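Genome packaging NTPase B204 (Sulfolobus turreted icosahedral virus 2, PDB 4KFU) probably hydrolyses ATP, as a P-loop NTPase of the FtsK-HerA superfamily, to power the packaging of viral DNA into the capsid. Local coordinates at residues Y19-H23 and Y24-V28; P117-D120 and E121-A125; R166-S169 and K170-A174; E178-K181 and T182-Q185. One frame throughout, in Å; residues are numbered along the deposited sequence.

Contact 1 of 4, residues Y19-H23 and Y24-V28; sequences YLIKH and YFIPV. With ACP (phosphomethylphosphonic acid adenylate ester), chain E.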
loop_
_atom_site.group_PDB
_atom_site.type_symbol
_atom_site.label_atom_id
_atom_site.label_comp_id
_atom_site.label_asym_id
_atom_site.label_seq_id
_atom_site.Cartn_x
_atom_site.Cartn_y
_atom_site.Cartn_z
ATOM N N TYR A 19 6.926 -8.026 4.642
ATOM C CA TYR A 19 7.786 -8.000 5.824
ATOM C C TYR A 19 8.042 -6.553 6.223
ATOM O O TYR A 19 8.029 -6.208 7.402
ATOM C CB TYR A 19 9.103 -8.705 5.516
ATOM C CG TYR A 19 9.947 -9.060 6.727
ATOM C CD1 TYR A 19 9.763 -10.269 7.397
ATOM C CD2 TYR A 19 10.936 -8.197 7.187
ATOM C CE1 TYR A 19 10.540 -10.606 8.502
ATOM C CE2 TYR A 19 11.712 -8.521 8.288
ATOM C CZ TYR A 19 11.509 -9.728 8.940
ATOM O OH TYR A 19 12.280 -10.048 10.027
ATOM N N LEU A 20 8.288 -5.711 5.223
ATOM C CA LEU A 20 8.411 -4.269 5.423
ATOM C C LEU A 20 7.159 -3.670 6.090
ATOM O O LEU A 20 7.251 -2.844 7.002
ATOM C CB LEU A 20 8.657 -3.590 4.068
ATOM C CG LEU A 20 9.413 -2.265 4.057
ATOM C CD1 LEU A 20 10.730 -2.395 4.794
ATOM C CD2 LEU A 20 9.651 -1.813 2.610
ATOM N N ILE A 21 5.988 -4.069 5.607
ATOM C CA ILE A 21 4.737 -3.592 6.188
ATOM C C ILE A 21 4.624 -4.042 7.643
ATOM O O ILE A 21 4.319 -3.229 8.529
ATOM C CB ILE A 21 3.519 -4.079 5.379
ATOM C CG1 ILE A 21 3.480 -3.370 4.019
ATOM C CG2 ILE A 21 2.226 -3.817 6.132
ATOM C CD1 ILE A 21 2.394 -3.866 3.081
ATOM N N LYS A 22 4.898 -5.326 7.887
ATOM C CA LYS A 22 4.695 -5.917 9.216
ATOM C C LYS A 22 5.718 -5.463 10.244
ATOM O O LYS A 22 5.395 -5.337 11.424
ATOM C CB LYS A 22 4.711 -7.448 9.135
ATOM C CG LYS A 22 3.575 -8.058 8.315
ATOM C CD LYS A 22 3.903 -9.504 7.932
ATOM C CE LYS A 22 2.906 -10.058 6.917
ATOM N NZ LYS A 22 3.253 -11.446 6.485
ATOM N N HIS A 23 6.952 -5.223 9.810
ATOM C CA HIS A 23 8.036 -4.981 10.765
ATOM C C HIS A 23 8.683 -3.610 10.641
ATOM O O HIS A 23 9.637 -3.308 11.346
ATOM C CB HIS A 23 9.095 -6.076 10.673
ATOM C CG HIS A 23 8.578 -7.435 11.020
ATOM N ND1 HIS A 23 8.561 -8.478 10.120
ATOM C CD2 HIS A 23 8.057 -7.923 12.172
ATOM C CE1 HIS A 23 8.059 -9.554 10.705
ATOM N NE2 HIS A 23 7.740 -9.241 11.946
ATOM N N TYR A 24 8.178 -2.780 9.737
ATOM C CA TYR A 24 8.584 -1.386 9.758
ATOM C C TYR A 24 7.391 -0.442 9.848
ATOM O O TYR A 24 7.245 0.285 10.833
ATOM C CB TYR A 24 9.456 -1.001 8.566
ATOM C CG TYR A 24 9.720 0.481 8.587
ATOM C CD1 TYR A 24 10.575 1.033 9.531
ATOM C CD2 TYR A 24 9.080 1.334 7.704
ATOM C CE1 TYR A 24 10.806 2.391 9.577
ATOM C CE2 TYR A 24 9.302 2.697 7.745
ATOM C CZ TYR A 24 10.169 3.218 8.682
ATOM O OH TYR A 24 10.398 4.572 8.726
ATOM N N PHE A 25 6.551 -0.438 8.813
ATOM C CA PHE A 25 5.418 0.490 8.775
ATOM C C PHE A 25 4.445 0.350 9.952
ATOM O O PHE A 25 4.193 1.323 10.652
ATOM C CB PHE A 25 4.687 0.406 7.432
ATOM C CG PHE A 25 5.481 0.978 6.277
ATOM C CD1 PHE A 25 5.647 2.353 6.150
ATOM C CD2 PHE A 25 6.071 0.144 5.329
ATOM C CE1 PHE A 25 6.391 2.901 5.090
ATOM C CE2 PHE A 25 6.807 0.678 4.255
ATOM C CZ PHE A 25 6.970 2.055 4.140
ATOM N N ILE A 26 3.906 -0.847 10.166
ATOM C CA ILE A 26 2.981 -1.079 11.284
ATOM C C ILE A 26 3.536 -0.701 12.670
ATOM O O ILE A 26 2.865 0.018 13.410
ATOM C CB ILE A 26 2.388 -2.507 11.275
ATOM C CG1 ILE A 26 1.342 -2.624 10.165
ATOM C CG2 ILE A 26 1.783 -2.852 12.645
ATOM C CD1 ILE A 26 0.931 -4.040 9.861
ATOM N N PRO A 27 4.761 -1.157 13.019
ATOM C CA PRO A 27 5.334 -0.717 14.298
ATOM C C PRO A 27 5.465 0.801 14.420
ATOM O O PRO A 27 5.158 1.341 15.487
ATOM C CB PRO A 27 6.725 -1.358 14.293
ATOM C CG PRO A 27 6.556 -2.582 13.465
ATOM C CD PRO A 27 5.603 -2.188 12.378
ATOM N N VAL A 28 5.907 1.474 13.358
ATOM C CA VAL A 28 6.111 2.926 13.416
ATOM C C VAL A 28 4.789 3.674 13.579
ATOM O O VAL A 28 4.699 4.665 14.317
ATOM C CB VAL A 28 6.858 3.455 12.176
ATOM C CG1 VAL A 28 6.850 4.973 12.151
ATOM C CG2 VAL A 28 8.290 2.942 12.170
HETATM P PG ACP E . 3.825 -12.986 -0.703
HETATM O O1G ACP E . 3.758 -12.887 -2.302
HETATM O O2G ACP E . 2.926 -11.805 -0.097
HETATM O O3G ACP E . 3.323 -14.312 -0.259
HETATM P PB ACP E . 6.083 -11.094 -0.031
HETATM O O1B ACP E . 5.007 -10.161 0.713
HETATM O O2B ACP E . 6.419 -10.584 -1.373
HETATM C C3B ACP E . 5.545 -12.821 -0.157
HETATM P PA ACP E . 7.407 -11.211 2.474
HETATM O O1A ACP E . 6.211 -12.039 2.884
HETATM O O2A ACP E . 7.589 -9.801 2.995
HETATM O O3A ACP E . 7.438 -11.097 0.861
HETATM O "O5'" ACP E . 8.751 -11.997 2.879
HETATM C "C5'" ACP E . 9.025 -13.349 2.519
HETATM C "C4'" ACP E . 10.090 -13.889 3.483
HETATM O "O4'" ACP E . 11.359 -13.232 3.359
HETATM C "C3'" ACP E . 9.662 -13.713 4.932
HETATM O "O3'" ACP E . 9.204 -14.965 5.458
HETATM C "C2'" ACP E . 10.903 -13.297 5.683
HETATM O "O2'" ACP E . 11.277 -14.410 6.486
HETATM C "C1'" ACP E . 11.978 -13.033 4.638
HETATM N N9 ACP E . 12.395 -11.614 4.793
HETATM C C8 ACP E . 11.800 -10.554 4.212
HETATM N N7 ACP E . 12.420 -9.392 4.557
HETATM C C5 ACP E . 13.429 -9.705 5.390
HETATM C C6 ACP E . 14.479 -8.958 6.121
HETATM N N6 ACP E . 14.584 -7.612 6.056
HETATM N N1 ACP E . 15.335 -9.676 6.884
HETATM C C2 ACP E . 15.252 -11.018 6.974
HETATM N N3 ACP E . 14.328 -11.759 6.335
HETATM C C4 ACP E . 13.404 -11.169 5.539
#
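Leu-20 and Ile-21 join segments 19-23 and 24-28 through a wider, pi-type turn of helix 17-31, the axes of the two short segments running 17° apart. Leu-20 O accepts two amides: Phe-25 N at 3.1 Å lies in the carbonyl plane, while Tyr-24 N at 2.9 Å sits well above it. Ile-21 O takes Ile-26 N at 2.9 Å in a nearly straight bond, again spanning five residues. Pro-27 then has no N-H to give, and its CD packs 3.3 Å from Lys-22 O, where the helix kinks. The apolar side chains follow this wide spacing. Phe-25 brings ring atom CE2 to Leu-20 CG (3.9 Å), and Ile-21 CG2 meets the CD1 tip of Ile-26. On the side facing the sheet, these residues pack on strands 6-10, 35-40 and 153-156. With chi1 at -165°, the Tyr-19 ring stands between two flat groups: adenine atom C5 of ACP lies 3.4 Å above one face, displaced toward the rim, and His-23 presents its ND1 edge over the centre of the other. Tyr-19 N also donates to the alpha-phosphate oxygen O2A, close to the amides of Gly-16 and Ser-18 that bind the same nucleotide, while Lys-22 NZ reaches away to a salt bridge with Glu-49. The chemistry is therefore divided: backbone and aromatic groups at the start of this P-loop helix hold phosphate and base, whereas the doubly engaged Leu-20 carbonyl absorbs the extra residue in the turn and the apolar side chains seat the helix on the sheet.

Contact 2 of 4, residues P117-D120 and E121-A125; sequences PAID and EALHA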
loop_
_atom_site.group_PDB
_atom_site.type_symbol
_atom_site.label_atom_id
_atom_site.label_comp_id
_atom_site.label_asym_id
_atom_site.label_seq_id
_atom_site.Cartn_x
_atom_site.Cartn_y
_atom_site.Cartn_z
ATOM N N PRO A 117 -15.443 6.299 -8.188
ATOM C CA PRO A 117 -15.294 7.502 -7.360
ATOM C C PRO A 117 -14.343 7.302 -6.182
ATOM O O PRO A 117 -13.553 8.211 -5.871
ATOM C CB PRO A 117 -16.721 7.748 -6.858
ATOM C CG PRO A 117 -17.580 7.236 -7.954
ATOM C CD PRO A 117 -16.860 6.046 -8.535
ATOM N N ALA A 118 -14.409 6.131 -5.547
ATOM C CA ALA A 118 -13.538 5.820 -4.409
ATOM C C ALA A 118 -12.053 5.830 -4.788
ATOM O O ALA A 118 -11.221 6.380 -4.057
ATOM C CB ALA A 118 -13.914 4.479 -3.795
ATOM N N ILE A 119 -11.725 5.204 -5.915
ATOM C CA ILE A 119 -10.340 5.169 -6.384
ATOM C C ILE A 119 -9.846 6.579 -6.688
ATOM O O ILE A 119 -8.753 6.964 -6.276
ATOM C CB ILE A 119 -10.176 4.299 -7.654
ATOM C CG1 ILE A 119 -10.603 2.851 -7.378
ATOM C CG2 ILE A 119 -8.734 4.341 -8.162
ATOM C CD1 ILE A 119 -9.816 2.182 -6.282
ATOM N N ASP A 120 -10.655 7.351 -7.404
ATOM C CA ASP A 120 -10.268 8.716 -7.715
ATOM C C ASP A 120 -10.040 9.530 -6.452
ATOM O O ASP A 120 -9.056 10.273 -6.341
ATOM C CB ASP A 120 -11.305 9.404 -8.593
ATOM C CG ASP A 120 -10.791 10.711 -9.152
ATOM O OD1 ASP A 120 -9.951 10.652 -10.076
ATOM O OD2 ASP A 120 -11.186 11.785 -8.651
ATOM N N GLU A 121 -10.941 9.391 -5.486
ATOM C CA GLU A 121 -10.768 10.107 -4.228
ATOM C C GLU A 121 -9.516 9.660 -3.471
ATOM O O GLU A 121 -8.795 10.482 -2.895
ATOM C CB GLU A 121 -12.008 9.916 -3.339
ATOM C CG GLU A 121 -12.239 11.073 -2.395
ATOM C CD GLU A 121 -13.305 10.793 -1.345
ATOM O OE1 GLU A 121 -14.242 10.016 -1.625
ATOM O OE2 GLU A 121 -13.197 11.361 -0.237
ATOM N N ALA A 122 -9.274 8.349 -3.462
ATOM C CA ALA A 122 -8.144 7.792 -2.743
ATOM C C ALA A 122 -6.835 8.381 -3.269
ATOM O O ALA A 122 -5.914 8.666 -2.497
ATOM C CB ALA A 122 -8.136 6.289 -2.889
ATOM N N LEU A 123 -6.753 8.554 -4.586
ATOM C CA LEU A 123 -5.490 8.974 -5.218
ATOM C C LEU A 123 -5.350 10.492 -5.336
ATOM O O LEU A 123 -4.253 10.990 -5.572
ATOM C CB LEU A 123 -5.346 8.330 -6.605
ATOM C CG LEU A 123 -5.162 6.816 -6.702
ATOM C CD1 LEU A 123 -4.938 6.419 -8.160
ATOM C CD2 LEU A 123 -3.992 6.309 -5.835
ATOM N N HIS A 124 -6.446 11.234 -5.189
ATOM C CA HIS A 124 -6.370 12.690 -5.340
ATOM C C HIS A 124 -6.820 13.502 -4.121
ATOM O O HIS A 124 -6.468 14.674 -3.988
ATOM C CB HIS A 124 -7.164 13.155 -6.575
ATOM C CG HIS A 124 -6.684 12.568 -7.862
ATOM N ND1 HIS A 124 -7.284 11.483 -8.452
ATOM C CD2 HIS A 124 -5.655 12.925 -8.675
ATOM C CE1 HIS A 124 -6.649 11.188 -9.576
ATOM N NE2 HIS A 124 -5.658 12.047 -9.730
ATOM N N ALA A 125 -7.600 12.902 -3.236
ATOM C CA ALA A 125 -8.164 13.673 -2.135
ATOM C C ALA A 125 -7.952 12.975 -0.804
ATOM O O ALA A 125 -8.733 13.155 0.136
ATOM C CB ALA A 125 -9.636 13.918 -2.379
#
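Asp-120 and His-124 are brought together by their first torsions: His-124 keeps CG beside its backbone N (chi1 -60°), which turns ND1 back along the helix to Asp-120 O, while Asp-120 swings CG round beside its own carbonyl carbon (chi1 -168°), placing the carboxylate next to the same ring. His-124 ND1 donates to Asp-120 O at 3.0 Å, with the acceptor close to the imidazole plane, and this bond fixes the rotation of the ring. Asp-120 OD1 also comes within 3.2 Å of ND1, carboxylate and ring planes being 37° apart; the nearby carboxylate would be expected to favour a protonated imidazole. The amides of Leu-123 and His-124 make only weak bonds to Asp-120 O, so the side-chain donor is its clearest partner as helix 117-124 runs out. Earlier turns are regular, with Ala-122 N bound to Ala-118 O at 2.8 Å. On the buried side, Ile-119 CG2 and Leu-123 CD1 lie 4.3 Å apart. Glu-121 extends away to a salt bridge with Lys-89 and a hydrogen bond from Trp-85 NE1, both on helix 78-95. That helix also packs Phe-81 against Ala-118 and Ile-119, while Leu-123 leans on Ile-146 and Val-147 of helix 145-150; helix 117-124 is thus wedged between two helices as the crossover of the beta-alpha-beta unit from strand 98-102 to strand 131-137.

Contact 3 of 4, residues R166-S169 and K170-A174; sequences RWIS and KYISA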
loop_
_atom_site.group_PDB
_atom_site.type_symbol
_atom_site.label_atom_id
_atom_site.label_comp_id
_atom_site.label_asym_id
_atom_site.label_seq_id
_atom_site.Cartn_x
_atom_site.Cartn_y
_atom_site.Cartn_z
ATOM N N ARG A 166 10.990 -0.493 -18.041
ATOM C CA ARG A 166 10.409 0.521 -18.927
ATOM C C ARG A 166 9.312 1.313 -18.221
ATOM O O ARG A 166 9.183 2.527 -18.414
ATOM C CB ARG A 166 9.840 -0.139 -20.186
ATOM C CG ARG A 166 9.263 0.847 -21.184
ATOM C CD ARG A 166 8.640 0.147 -22.400
ATOM N NE ARG A 166 7.589 -0.803 -22.028
ATOM C CZ ARG A 166 6.334 -0.460 -21.745
ATOM N NH1 ARG A 166 5.966 0.817 -21.777
ATOM N NH2 ARG A 166 5.446 -1.392 -21.425
ATOM N N TRP A 167 8.502 0.621 -17.425
ATOM C CA TRP A 167 7.444 1.273 -16.654
ATOM C C TRP A 167 8.055 2.187 -15.611
ATOM O O TRP A 167 7.595 3.312 -15.396
ATOM C CB TRP A 167 6.596 0.217 -15.936
ATOM C CG TRP A 167 5.400 -0.198 -16.675
ATOM C CD1 TRP A 167 5.355 -0.831 -17.882
ATOM C CD2 TRP A 167 4.039 -0.021 -16.262
ATOM N NE1 TRP A 167 4.049 -1.063 -18.242
ATOM C CE2 TRP A 167 3.222 -0.573 -17.259
ATOM C CE3 TRP A 167 3.440 0.538 -15.126
ATOM C CZ2 TRP A 167 1.828 -0.579 -17.173
ATOM C CZ3 TRP A 167 2.062 0.540 -15.041
ATOM C CH2 TRP A 167 1.270 -0.017 -16.057
ATOM N N ILE A 168 9.066 1.679 -14.924
ATOM C CA ILE A 168 9.737 2.462 -13.906
ATOM C C ILE A 168 10.315 3.740 -14.532
ATOM O O ILE A 168 10.134 4.838 -13.996
ATOM C CB ILE A 168 10.842 1.627 -13.198
ATOM C CG1 ILE A 168 10.206 0.466 -12.407
ATOM C CG2 ILE A 168 11.660 2.491 -12.253
ATOM C CD1 ILE A 168 11.251 -0.514 -11.827
ATOM N N SER A 169 10.986 3.599 -15.673
ATOM C CA SER A 169 11.583 4.750 -16.353
ATOM C C SER A 169 10.519 5.771 -16.728
ATOM O O SER A 169 10.712 6.978 -16.575
ATOM C CB SER A 169 12.293 4.305 -17.635
ATOM O OG SER A 169 13.335 3.402 -17.347
ATOM N N LYS A 170 9.396 5.279 -17.224
ATOM C CA LYS A 170 8.360 6.142 -17.792
ATOM C C LYS A 170 7.479 6.832 -16.746
ATOM O O LYS A 170 7.040 7.978 -16.955
ATOM C CB LYS A 170 7.511 5.323 -18.786
ATOM C CG LYS A 170 6.377 6.085 -19.499
ATOM C CD LYS A 170 5.783 5.210 -20.608
ATOM C CE LYS A 170 4.507 5.810 -21.226
ATOM N NZ LYS A 170 4.777 7.064 -21.991
ATOM N N TYR A 171 7.225 6.163 -15.622
ATOM C CA TYR A 171 6.205 6.660 -14.688
ATOM C C TYR A 171 6.751 7.013 -13.323
ATOM O O TYR A 171 6.031 7.564 -12.488
ATOM C CB TYR A 171 5.088 5.629 -14.484
ATOM C CG TYR A 171 4.344 5.266 -15.731
ATOM C CD1 TYR A 171 3.616 6.219 -16.435
ATOM C CD2 TYR A 171 4.355 3.962 -16.200
ATOM C CE1 TYR A 171 2.920 5.873 -17.589
ATOM C CE2 TYR A 171 3.660 3.608 -17.341
ATOM C CZ TYR A 171 2.943 4.567 -18.024
ATOM O OH TYR A 171 2.278 4.197 -19.154
ATOM N N ILE A 172 8.000 6.654 -13.073
ATOM C CA ILE A 172 8.593 6.860 -11.762
ATOM C C ILE A 172 9.897 7.649 -11.916
ATOM O O ILE A 172 9.931 8.851 -11.652
ATOM C CB ILE A 172 8.871 5.521 -11.037
ATOM C CG1 ILE A 172 7.568 4.730 -10.847
ATOM C CG2 ILE A 172 9.536 5.772 -9.685
ATOM C CD1 ILE A 172 7.803 3.346 -10.227
ATOM N N SER A 173 10.968 6.976 -12.345
ATOM C CA SER A 173 12.255 7.638 -12.532
ATOM C C SER A 173 13.246 6.748 -13.282
ATOM O O SER A 173 13.423 5.574 -12.949
ATOM C CB SER A 173 12.841 8.035 -11.178
ATOM O OG SER A 173 14.200 8.417 -11.318
ATOM N N ALA A 174 13.911 7.306 -14.290
ATOM C CA ALA A 174 14.915 6.552 -15.041
ATOM C C ALA A 174 16.139 6.205 -14.188
ATOM O O ALA A 174 16.807 5.186 -14.420
ATOM C CB ALA A 174 15.326 7.322 -16.305
#
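An edge-to-face aromatic pair, Trp-167 with Tyr-171, marks the C-terminal turn of helix 162-171, just where the chain turns into helix 174-179. The Tyr-171 ring offers its CD2-CE2 edge to the six-membered ring of Trp-167, with centroids 5.1 Å apart and planes at 66°; CE2 stands over the indole face, offset toward its rim. Tyr-171 keeps CG beside its backbone N (chi1 -61°), sending the ring back over the preceding turn to the indole. Trp-167 makes a further edge-to-face contact with Tyr-111, and Pro-145 packs against both members of the pair. Along the backbone, Tyr-171 N bonds to Trp-167 O at 2.9 Å. Ile-168 O is gripped twice, by Ile-172 N at 3.0 Å and Ser-173 N at 2.8 Å, which approach from opposite faces of its carbonyl plane as the helix ends. Ile-168 and Ile-172 meanwhile turn toward Met-156 of strand 153-156. Ser-173 is the N-cap of the next helix, its OG making weak bonds to the amides of Glu-175 and Ala-176. Ser-173 thus serves both ends of a short helix-to-helix junction, its N closing the first helix on Ile-168 O and its OG capping the second.

Contact 4 of 4, residues E178-K181 and T182-Q185; sequences EKVK and TLKQ. With ACP (phosphomethylphosphonic acid adenylate ester), chain F.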
loop_
_atom_site.group_PDB
_atom_site.type_symbol
_atom_site.label_atom_id
_atom_site.label_comp_id
_atom_site.label_asym_id
_atom_site.label_seq_id
_atom_site.Cartn_x
_atom_site.Cartn_y
_atom_site.Cartn_z
ATOM N N GLU A 178 17.529 2.304 -13.291
ATOM C CA GLU A 178 18.901 1.793 -13.326
ATOM C C GLU A 178 19.297 1.162 -11.992
ATOM O O GLU A 178 19.946 0.118 -11.971
ATOM C CB GLU A 178 19.896 2.894 -13.698
ATOM C CG GLU A 178 21.156 2.349 -14.354
ATOM C CD GLU A 178 20.838 1.493 -15.575
ATOM O OE1 GLU A 178 20.039 1.943 -16.432
ATOM O OE2 GLU A 178 21.369 0.360 -15.672
ATOM N N LYS A 179 18.902 1.789 -10.886
ATOM C CA LYS A 179 19.371 1.364 -9.572
ATOM C C LYS A 179 18.663 0.113 -9.029
ATOM O O LYS A 179 19.205 -0.608 -8.188
ATOM C CB LYS A 179 19.281 2.519 -8.572
ATOM C CG LYS A 179 20.178 3.742 -8.906
ATOM C CD LYS A 179 21.650 3.373 -8.976
ATOM C CE LYS A 179 22.564 4.603 -9.185
ATOM N NZ LYS A 179 22.976 4.813 -10.613
ATOM N N VAL A 180 17.457 -0.156 -9.520
ATOM C CA VAL A 180 16.689 -1.313 -9.051
ATOM C C VAL A 180 17.341 -2.634 -9.491
ATOM O O VAL A 180 17.153 -3.691 -8.849
ATOM C CB VAL A 180 15.211 -1.216 -9.520
ATOM C CG1 VAL A 180 15.074 -1.594 -10.996
ATOM C CG2 VAL A 180 14.328 -2.088 -8.675
ATOM N N LYS A 181 18.149 -2.554 -10.554
ATOM C CA LYS A 181 18.732 -3.735 -11.193
ATOM C C LYS A 181 19.805 -4.414 -10.350
ATOM O O LYS A 181 20.096 -5.596 -10.535
ATOM C CB LYS A 181 19.347 -3.362 -12.554
ATOM C CG LYS A 181 18.365 -2.756 -13.542
ATOM C CD LYS A 181 19.044 -2.448 -14.877
ATOM C CE LYS A 181 19.405 -3.730 -15.612
ATOM N NZ LYS A 181 19.899 -3.479 -17.004
ATOM N N THR A 182 20.390 -3.673 -9.418
ATOM C CA THR A 182 21.519 -4.196 -8.656
ATOM C C THR A 182 21.224 -4.424 -7.170
ATOM O O THR A 182 22.130 -4.725 -6.382
ATOM C CB THR A 182 22.752 -3.280 -8.823
ATOM O OG1 THR A 182 22.385 -1.933 -8.506
ATOM C CG2 THR A 182 23.267 -3.341 -10.269
ATOM N N LEU A 183 19.958 -4.303 -6.779
ATOM C CA LEU A 183 19.611 -4.488 -5.365
ATOM C C LEU A 183 19.803 -5.935 -4.925
ATOM O O LEU A 183 19.356 -6.870 -5.606
ATOM C CB LEU A 183 18.155 -4.099 -5.125
ATOM C CG LEU A 183 17.761 -2.658 -5.427
ATOM C CD1 LEU A 183 16.237 -2.544 -5.492
ATOM C CD2 LEU A 183 18.342 -1.740 -4.358
ATOM N N LYS A 184 20.439 -6.122 -3.771
ATOM C CA LYS A 184 20.603 -7.456 -3.212
ATOM C C LYS A 184 19.377 -7.871 -2.395
ATOM O O LYS A 184 18.425 -7.095 -2.250
ATOM C CB LYS A 184 21.887 -7.539 -2.370
ATOM C CG LYS A 184 23.152 -7.452 -3.213
ATOM C CD LYS A 184 22.991 -8.252 -4.512
ATOM C CE LYS A 184 24.188 -8.075 -5.447
ATOM N NZ LYS A 184 23.897 -8.584 -6.826
ATOM N N GLN A 185 19.377 -9.101 -1.897
ATOM C CA GLN A 185 18.188 -9.635 -1.214
ATOM C C GLN A 185 17.754 -8.769 -0.032
ATOM O O GLN A 185 18.575 -8.395 0.819
ATOM C CB GLN A 185 18.404 -11.081 -0.755
ATOM C CG GLN A 185 17.114 -11.737 -0.252
ATOM C CD GLN A 185 17.233 -13.237 -0.040
ATOM O OE1 GLN A 185 18.241 -13.732 0.470
ATOM N NE2 GLN A 185 16.202 -13.968 -0.440
HETATM P PA ACP F . 26.070 -12.108 -4.748
HETATM O O1A ACP F . 25.697 -10.856 -5.509
HETATM O O2A ACP F . 27.296 -12.890 -5.170
HETATM O O3A ACP F . 26.207 -11.757 -3.176
HETATM O "O5'" ACP F . 24.795 -13.097 -4.783
HETATM C "C5'" ACP F . 24.880 -14.450 -4.330
HETATM C "C4'" ACP F . 23.487 -15.055 -4.397
HETATM O "O4'" ACP F . 22.509 -14.096 -3.949
HETATM C "C3'" ACP F . 23.111 -15.425 -5.827
HETATM O "O3'" ACP F . 22.541 -16.738 -5.825
HETATM C "C2'" ACP F . 21.999 -14.475 -6.196
HETATM O "O2'" ACP F . 21.062 -15.132 -7.045
HETATM C "C1'" ACP F . 21.396 -14.119 -4.846
HETATM N N9 ACP F . 20.738 -12.799 -4.929
HETATM C C8 ACP F . 21.309 -11.672 -5.400
HETATM N N7 ACP F . 20.438 -10.633 -5.362
HETATM C C5 ACP F . 19.279 -11.109 -4.866
HETATM C C6 ACP F . 17.950 -10.546 -4.560
HETATM N N6 ACP F . 17.704 -9.233 -4.798
HETATM N N1 ACP F . 17.009 -11.382 -4.049
HETATM C C2 ACP F . 17.259 -12.690 -3.819
HETATM N N3 ACP F . 18.453 -13.266 -4.071
HETATM C C4 ACP F . 19.477 -12.539 -4.588
HETATM O O HOH W 1 21.289 -0.318 -6.797
#
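Thr-182 and Leu-183 fold back on Lys-179 and Val-180 as the chain leaves helix 174-179. Thr-182 holds OG1 between its backbone N and carbonyl carbon (chi1 53°), which faces the hydroxyl toward Lys-179 O. A water joins the two: it donates to Lys-179 O over a short 2.5 Å and hydrogen-bonds to Thr-182 OG1 at 2.6 Å, so that it bridges the backbone carbonyl and the hydroxyl. Leu-183 supplies the apolar half. Its CG lies 3.6 Å from Val-180 O, and its CD1 branch reaches CG2 of Val-180 at 3.7 Å, the two side chains meeting at a slant. Beyond this turn the backbone binds a second ACP, distinct from the one on the P-loop: Leu-183 O accepts adenine N6 at 3.0 Å, and Gln-185 N approaches C6 of the base. Lys-184 NZ adds a weak bond to O1A of the alpha-phosphate. On the inner side Val-180 packs against Leu-165 and Ile-168 of helix 162-171, while Lys-181 O takes a hydrogen bond from Arg-160 NE in the loop between strand 153-156 and that helix; the turn thus rests on helix 162-171 before the chain goes on to strand 188-192.

All four contacts are local and mix buried apolar residues with exposed ones; contact 1 is centred nearest the chain's centre (about 12 Å) and contact 4 farthest (about 21 Å). Contact 1 belongs to the helix after the P-loop and contact 2 to a crossover helix, on opposite sides of that centre. Contacts 3 and 4 lie side by side on consecutive helices and the loop that follows, Ile-168 CD1 meeting Val-180 CG1 at 4.1 Å. Two hold nucleotide: contact 1 with a tyrosine ring face and a backbone amide, contact 4 with one backbone carbonyl and a weak lysine bond. A histidine side chain finishes the helix in contact 2, a shared carbonyl in contact 3; in contact 4 a water links a carbonyl to a threonine hydroxyl.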